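Long-range contacts in D-xylonate dehydratase (Caulobacter crescentus, PDB 5OYN), which catalyses the dehydration of D-xylonate to 2-dehydro-3-deoxy-D-arabinonate in D-xylose degradation, using a [2Fe-2S] cluster and magnesium, and also dehydrates D-gluconate: residues 54-59 against 127-132; 154-159 against 255-260. One frame throughout, in Å; residues are numbered along the deposited sequence.

Contact 1. Residues 54-59 against 127-132; sequences KPIIGI and PIDAVV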
ATOM      1  N   LYS A  54       4.069 -25.990  -5.180  1.00 71.08           N
ATOM      2  CA  LYS A  54       4.658 -24.876  -5.905  1.00 63.32           C
ATOM      3  C   LYS A  54       5.896 -24.380  -5.153  1.00 63.00           C
ATOM      4  O   LYS A  54       6.014 -24.577  -3.936  1.00 60.99           O
ATOM      5  CB  LYS A  54       3.655 -23.736  -6.064  1.00 59.64           C
ATOM      6  CG  LYS A  54       2.344 -24.087  -6.745  1.00 63.15           C
ATOM      7  CD  LYS A  54       1.579 -22.797  -7.094  1.00 58.08           C
ATOM      8  CE  LYS A  54       0.163 -23.048  -7.584  1.00 60.58           C
ATOM      9  NZ  LYS A  54      -0.876 -22.900  -6.498  1.00 78.60           N
ATOM     10  N   PRO A  55       6.845 -23.749  -5.848  1.00 62.19           N
ATOM     11  CA  PRO A  55       8.031 -23.241  -5.146  1.00 63.41           C
ATOM     12  C   PRO A  55       7.764 -21.910  -4.453  1.00 61.02           C
ATOM     13  O   PRO A  55       7.086 -21.022  -4.981  1.00 56.32           O
ATOM     14  CB  PRO A  55       9.074 -23.095  -6.258  1.00 52.64           C
ATOM     15  CG  PRO A  55       8.268 -22.871  -7.495  1.00 57.56           C
ATOM     16  CD  PRO A  55       6.905 -23.500  -7.300  1.00 56.65           C
ATOM     17  N   ILE A  56       8.289 -21.796  -3.238  1.00 61.07           N
ATOM     18  CA  ILE A  56       8.262 -20.540  -2.500  1.00 59.00           C
ATOM     19  C   ILE A  56       9.345 -19.652  -3.093  1.00 58.47           C
ATOM     20  O   ILE A  56      10.535 -19.960  -2.977  1.00 57.82           O
ATOM     21  CB  ILE A  56       8.496 -20.755  -1.002  1.00 57.95           C
ATOM     22  CG1 ILE A  56       7.548 -21.817  -0.435  1.00 59.85           C
ATOM     23  CG2 ILE A  56       8.339 -19.446  -0.276  1.00 59.38           C
ATOM     24  CD1 ILE A  56       6.092 -21.685  -0.885  1.00 61.48           C
ATOM     25  N   ILE A  57       8.940 -18.553  -3.725  1.00 58.96           N
ATOM     26  CA  ILE A  57       9.870 -17.596  -4.315  1.00 58.73           C
ATOM     27  C   ILE A  57      10.083 -16.451  -3.331  1.00 51.50           C
ATOM     28  O   ILE A  57       9.180 -15.650  -3.094  1.00 51.25           O
ATOM     29  CB  ILE A  57       9.367 -17.069  -5.664  1.00 54.52           C
ATOM     30  CG1 ILE A  57       8.886 -18.226  -6.545  1.00 49.25           C
ATOM     31  CG2 ILE A  57      10.481 -16.272  -6.345  1.00 50.90           C
ATOM     32  CD1 ILE A  57      10.017 -19.004  -7.182  1.00 53.75           C
ATOM     33  N   GLY A  58      11.273 -16.355  -2.751  1.00 52.09           N
ATOM     34  CA  GLY A  58      11.605 -15.177  -1.981  1.00 51.51           C
ATOM     35  C   GLY A  58      11.804 -13.971  -2.879  1.00 59.92           C
ATOM     36  O   GLY A  58      12.216 -14.085  -4.036  1.00 59.44           O
ATOM     37  N   ILE A  59      11.470 -12.798  -2.347  1.00 57.69           N
ATOM     38  CA  ILE A  59      11.779 -11.515  -2.974  1.00 55.50           C
ATOM     39  C   ILE A  59      12.538 -10.713  -1.922  1.00 51.26           C
ATOM     40  O   ILE A  59      11.970 -10.349  -0.885  1.00 53.93           O
ATOM     41  CB  ILE A  59      10.516 -10.770  -3.458  1.00 52.28           C
ATOM     42  CG1 ILE A  59       9.682 -11.657  -4.379  1.00 47.32           C
ATOM     43  CG2 ILE A  59      10.867  -9.515  -4.246  1.00 41.49           C
ATOM     44  CD1 ILE A  59       8.374 -11.023  -4.791  1.00 51.22           C
ATOM     45  N   PRO A 127      11.871 -21.688   4.432  1.00 57.24           N
ATOM     46  CA  PRO A 127      11.511 -22.564   3.306  1.00 62.25           C
ATOM     47  C   PRO A 127      11.474 -21.822   1.982  1.00 65.46           C
ATOM     48  O   PRO A 127      10.409 -21.665   1.375  1.00 65.07           O
ATOM     49  CB  PRO A 127      10.123 -23.088   3.695  1.00 59.43           C
ATOM     50  CG  PRO A 127       9.568 -22.036   4.549  1.00 65.81           C
ATOM     51  CD  PRO A 127      10.728 -21.469   5.330  1.00 61.70           C
ATOM     52  N   ILE A 128      12.640 -21.366   1.528  1.00 64.57           N
ATOM     53  CA  ILE A 128      12.771 -20.552   0.326  1.00 60.78           C
ATOM     54  C   ILE A 128      13.438 -21.392  -0.753  1.00 63.17           C
ATOM     55  O   ILE A 128      14.468 -22.031  -0.501  1.00 61.76           O
ATOM     56  CB  ILE A 128      13.568 -19.269   0.615  1.00 58.28           C
ATOM     57  CG1 ILE A 128      12.763 -18.364   1.551  1.00 61.32           C
ATOM     58  CG2 ILE A 128      13.932 -18.540  -0.678  1.00 55.21           C
ATOM     59  CD1 ILE A 128      13.618 -17.376   2.309  1.00 62.99           C
ATOM     60  N   ASP A 129      12.847 -21.398  -1.949  1.00 56.47           N
ATOM     61  CA  ASP A 129      13.345 -22.200  -3.057  1.00 54.50           C
ATOM     62  C   ASP A 129      14.193 -21.387  -4.023  1.00 60.64           C
ATOM     63  O   ASP A 129      15.364 -21.703  -4.241  1.00 67.92           O
ATOM     64  CB  ASP A 129      12.181 -22.840  -3.801  1.00 55.41           C
ATOM     65  CG  ASP A 129      11.458 -23.831  -2.949  1.00 68.21           C
ATOM     66  OD1 ASP A 129      12.159 -24.534  -2.174  1.00 64.53           O
ATOM     67  OD2 ASP A 129      10.203 -23.898  -3.041  1.00 65.60           O
ATOM     68  N   ALA A 130      13.609 -20.370  -4.640  1.00 59.49           N
ATOM     69  CA  ALA A 130      14.323 -19.450  -5.502  1.00 55.46           C
ATOM     70  C   ALA A 130      14.196 -18.051  -4.916  1.00 61.40           C
ATOM     71  O   ALA A 130      13.436 -17.820  -3.969  1.00 61.97           O
ATOM     72  CB  ALA A 130      13.778 -19.502  -6.934  1.00 56.58           C
ATOM     73  N   VAL A 131      14.946 -17.104  -5.485  1.00 58.73           N
ATOM     74  CA  VAL A 131      14.956 -15.736  -4.986  1.00 50.32           C
ATOM     75  C   VAL A 131      14.978 -14.740  -6.142  1.00 55.25           C
ATOM     76  O   VAL A 131      15.501 -15.012  -7.227  1.00 56.43           O
ATOM     77  CB  VAL A 131      16.138 -15.500  -4.032  1.00 54.42           C
ATOM     78  CG1 VAL A 131      17.433 -15.464  -4.800  1.00 55.10           C
ATOM     79  CG2 VAL A 131      15.930 -14.209  -3.249  1.00 57.34           C
ATOM     80  N   VAL A 132      14.355 -13.589  -5.906  1.00 55.19           N
ATOM     81  CA  VAL A 132      14.447 -12.438  -6.785  1.00 50.18           C
ATOM     82  C   VAL A 132      15.149 -11.348  -5.994  1.00 53.42           C
ATOM     83  O   VAL A 132      14.611 -10.851  -4.997  1.00 56.93           O
ATOM     84  CB  VAL A 132      13.074 -11.980  -7.269  1.00 52.71           C
ATOM     85  CG1 VAL A 132      13.216 -10.709  -8.090  1.00 51.08           C
ATOM     86  CG2 VAL A 132      12.417 -13.082  -8.068  1.00 50.05           C
TER
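Strands 56-59 and 130-132 run side by side in the same direction, their short axes 4.5 Å apart at closest approach and inclined by 30°. Parallel bridges pair Ile57 with Ala130, Gly58 with Val131 and Ile59 with Val132. Gly58 N donates to Ala130 O (2.9 Å) in the carbonyl plane, whereas Val132 N meets Gly58 O (2.9 Å) from above the plane of Gly58's own carbonyl. Before the bridges begin, Asp129 takes over the pairing. Its N donates nearly straight to Ile56 O (2.9 Å, 160° at the hydrogen), and its carboxylate turns back so that OD2 accepts Ile56 N (2.8 Å) from above the carboxylate plane. OD2 also hydrogen-bonds Ser20 OG, its strongest polar partner, so two bonds hold this buried oxygen. Ile56 CB, with CG1 and CG2 close by, sits 3.2 Å from Pro127 O. On the face shared by Ile57, Ile59, Ala130 and Val132, Ile57 CD1 rests on Ala130 CB (3.8 Å), while the side chains of Ile57 and Val132 cross obliquely, CG2 to CG2 at 4.1 Å. Helices 73-87 and 241-259 pack on this face, as is characteristic of an alpha/beta sheet, here the four-stranded one of the IlvD/Edd N-terminal region.

Contact 2. Residues 154-159 against 255-260; sequences PAIVLS and VDLAYD
Leu257 and Pro154 carry most of this contact, with smaller shares from Ala155, Ile156 and Ala258. Leu257, on helix 241-259, directs its side chain at residues 154-156. With CG beside the backbone N (chi1 -65°) and so anti to the carbonyl carbon, and CD1 anti to CA (chi2 -174°), the chain reaches forward tip first: CD1 comes to 3.3 Å from Ala155 O and to 4.1 Å from Ile156 CB. The first of these is a methyl set against a peptide oxygen, so the meeting is van der Waals in kind. Pro154 lies against the backbone of the same helical turn. Its ring atoms CB and CG lie against Leu257 O, CB at 3.3 Å, and CG also lies 4.0 Å from Ala258 CA. A further apolar touch, Pro154 CB to Leu257 CB at 4.1 Å, joins the two main residues through the root of the leucine side chain. The whole interface buries 174 Å², summed over both sides, and all five touching residues are buried. Beyond it, Ile156 continues along the same helix to Thr250 and Ile254, Leu257 also touches Val358, and Ala258 packs on Ala130. Helix 241-259 therefore lies over strand 155-159 and its neighbour 130-135, with helix 73-87 beside it, touching Val255 and Leu158.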
ATOM      1  N   PRO A 154      18.380 -21.103  -7.006  1.00 53.87           N
ATOM      2  CA  PRO A 154      18.187 -20.306  -8.229  1.00 54.82           C
ATOM      3  C   PRO A 154      17.802 -18.867  -7.904  1.00 57.64           C
ATOM      4  O   PRO A 154      16.914 -18.608  -7.089  1.00 53.72           O
ATOM      5  CB  PRO A 154      17.069 -21.047  -8.969  1.00 59.39           C
ATOM      6  CG  PRO A 154      17.036 -22.418  -8.374  1.00 56.85           C
ATOM      7  CD  PRO A 154      17.524 -22.301  -6.975  1.00 52.52           C
ATOM      8  N   ALA A 155      18.510 -17.927  -8.534  1.00 64.10           N
ATOM      9  CA  ALA A 155      18.420 -16.507  -8.234  1.00 52.86           C
ATOM     10  C   ALA A 155      18.290 -15.718  -9.526  1.00 55.87           C
ATOM     11  O   ALA A 155      18.584 -16.218 -10.612  1.00 59.84           O
ATOM     12  CB  ALA A 155      19.647 -16.023  -7.464  1.00 48.31           C
ATOM     13  N   ILE A 156      17.850 -14.469  -9.401  1.00 57.67           N
ATOM     14  CA  ILE A 156      17.769 -13.570 -10.550  1.00 51.32           C
ATOM     15  C   ILE A 156      17.729 -12.150 -10.009  1.00 52.84           C
ATOM     16  O   ILE A 156      17.104 -11.885  -8.975  1.00 54.28           O
ATOM     17  CB  ILE A 156      16.550 -13.919 -11.438  1.00 49.07           C
ATOM     18  CG1 ILE A 156      16.611 -13.231 -12.790  1.00 44.29           C
ATOM     19  CG2 ILE A 156      15.216 -13.647 -10.719  1.00 51.18           C
ATOM     20  CD1 ILE A 156      15.382 -13.576 -13.654  1.00 44.72           C
ATOM     21  N   VAL A 157      18.452 -11.243 -10.678  1.00 48.12           N
ATOM     22  CA  VAL A 157      18.527  -9.859 -10.228  1.00 46.74           C
ATOM     23  C   VAL A 157      17.453  -9.051 -10.934  1.00 49.25           C
ATOM     24  O   VAL A 157      17.226  -9.211 -12.142  1.00 45.96           O
ATOM     25  CB  VAL A 157      19.916  -9.253 -10.485  1.00 48.97           C
ATOM     26  CG1 VAL A 157      19.840  -7.726 -10.461  1.00 41.66           C
ATOM     27  CG2 VAL A 157      20.929  -9.759  -9.459  1.00 45.50           C
ATOM     28  N   LEU A 158      16.777  -8.192 -10.171  1.00 46.61           N
ATOM     29  CA  LEU A 158      15.889  -7.180 -10.722  1.00 45.25           C
ATOM     30  C   LEU A 158      16.442  -5.824 -10.330  1.00 45.53           C
ATOM     31  O   LEU A 158      16.564  -5.525  -9.138  1.00 49.97           O
ATOM     32  CB  LEU A 158      14.452  -7.346 -10.222  1.00 43.87           C
ATOM     33  CG  LEU A 158      13.490  -6.277 -10.762  1.00 45.30           C
ATOM     34  CD1 LEU A 158      13.436  -6.272 -12.297  1.00 43.42           C
ATOM     35  CD2 LEU A 158      12.132  -6.491 -10.190  1.00 41.32           C
ATOM     36  N   SER A 159      16.782  -5.015 -11.324  1.00 47.45           N
ATOM     37  CA  SER A 159      17.350  -3.696 -11.081  1.00 52.66           C
ATOM     38  C   SER A 159      16.233  -2.682 -10.881  1.00 51.23           C
ATOM     39  O   SER A 159      15.182  -2.775 -11.516  1.00 47.69           O
ATOM     40  CB  SER A 159      18.232  -3.253 -12.250  1.00 50.47           C
ATOM     41  OG  SER A 159      19.204  -4.232 -12.565  1.00 53.07           O
ATOM     42  N   VAL A 255      10.437 -18.552 -11.520  1.00 52.47           N
ATOM     43  CA  VAL A 255       9.888 -19.868 -11.220  1.00 58.27           C
ATOM     44  C   VAL A 255      10.440 -20.896 -12.207  1.00 65.35           C
ATOM     45  O   VAL A 255      10.769 -22.028 -11.824  1.00 65.45           O
ATOM     46  CB  VAL A 255       8.343 -19.844 -11.184  1.00 54.52           C
ATOM     47  CG1 VAL A 255       7.838 -18.719 -10.307  1.00 53.83           C
ATOM     48  CG2 VAL A 255       7.766 -19.731 -12.555  1.00 59.29           C
ATOM     49  N   ASP A 256      10.597 -20.502 -13.481  1.00 61.89           N
ATOM     50  CA  ASP A 256      11.296 -21.337 -14.455  1.00 61.18           C
ATOM     51  C   ASP A 256      12.669 -21.754 -13.932  1.00 62.74           C
ATOM     52  O   ASP A 256      13.007 -22.941 -13.915  1.00 68.23           O
ATOM     53  CB  ASP A 256      11.447 -20.578 -15.773  1.00 63.61           C
ATOM     54  CG  ASP A 256      10.177 -20.556 -16.596  1.00 70.38           C
ATOM     55  OD1 ASP A 256       9.335 -21.471 -16.438  1.00 75.30           O
ATOM     56  OD2 ASP A 256      10.042 -19.619 -17.421  1.00 68.09           O
ATOM     57  N   LEU A 257      13.468 -20.784 -13.485  1.00 54.08           N
ATOM     58  CA  LEU A 257      14.774 -21.097 -12.924  1.00 56.88           C
ATOM     59  C   LEU A 257      14.667 -22.015 -11.716  1.00 60.23           C
ATOM     60  O   LEU A 257      15.612 -22.749 -11.412  1.00 63.16           O
ATOM     61  CB  LEU A 257      15.504 -19.816 -12.523  1.00 60.45           C
ATOM     62  CG  LEU A 257      15.927 -18.789 -13.564  1.00 58.38           C
ATOM     63  CD1 LEU A 257      16.739 -17.729 -12.846  1.00 56.37           C
ATOM     64  CD2 LEU A 257      16.752 -19.438 -14.660  1.00 60.48           C
ATOM     65  N   ALA A 258      13.550 -21.973 -10.997  1.00 64.39           N
ATOM     66  CA  ALA A 258      13.401 -22.874  -9.860  1.00 61.96           C
ATOM     67  C   ALA A 258      13.133 -24.299 -10.323  1.00 61.98           C
ATOM     68  O   ALA A 258      13.647 -25.251  -9.726  1.00 67.45           O
ATOM     69  CB  ALA A 258      12.279 -22.395  -8.939  1.00 59.48           C
ATOM     70  N   TYR A 259      12.351 -24.464 -11.390  1.00 58.17           N
ATOM     71  CA  TYR A 259      12.032 -25.804 -11.861  1.00 63.44           C
ATOM     72  C   TYR A 259      13.220 -26.432 -12.580  1.00 71.79           C
ATOM     73  O   TYR A 259      13.603 -27.571 -12.282  1.00 72.20           O
ATOM     74  CB  TYR A 259      10.794 -25.764 -12.757  1.00 65.13           C
ATOM     75  CG  TYR A 259       9.499 -25.858 -11.957  1.00 76.99           C
ATOM     76  CD1 TYR A 259       8.792 -24.718 -11.603  1.00 73.57           C
ATOM     77  CD2 TYR A 259       9.001 -27.084 -11.530  1.00 75.58           C
ATOM     78  CE1 TYR A 259       7.618 -24.794 -10.873  1.00 73.03           C
ATOM     79  CE2 TYR A 259       7.821 -27.165 -10.794  1.00 73.78           C
ATOM     80  CZ  TYR A 259       7.136 -26.015 -10.470  1.00 73.80           C
ATOM     81  OH  TYR A 259       5.964 -26.066  -9.741  1.00 70.31           O
ATOM     82  N   ASP A 260      13.839 -25.693 -13.505  1.00 66.15           N
ATOM     83  CA  ASP A 260      15.019 -26.184 -14.207  1.00 59.54           C
ATOM     84  C   ASP A 260      16.258 -26.207 -13.334  1.00 60.71           C
ATOM     85  O   ASP A 260      17.292 -26.689 -13.791  1.00 65.29           O
ATOM     86  CB  ASP A 260      15.293 -25.337 -15.448  1.00 56.23           C
ATOM     87  CG  ASP A 260      14.082 -25.231 -16.342  1.00 69.40           C
ATOM     88  OD1 ASP A 260      13.146 -26.047 -16.155  1.00 82.81           O
ATOM     89  OD2 ASP A 260      14.049 -24.330 -17.210  1.00 65.18           O
TER

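Contacts 1 and 2 have centres about 9 Å apart and follow one another along the chain, the first closing before the second opens. They meet at strand 130-135, which lies between 56-61 and 155-159 in the parallel sheet ordered 90-95, 56-61, 130-135, 155-159. The joint is direct: Val131 N lies 3.0 Å from Pro154 O, a probable hydrogen bond, and Val131 CG1 packs against Ala155 CB at 3.5 Å. Contact 1 is strand against strand, contact 2 helix against strand, and helix 241-259 spans both. Sheet and helix thus join segments 68 and 96 residues apart in sequence, away from the annotated cluster and magnesium sites.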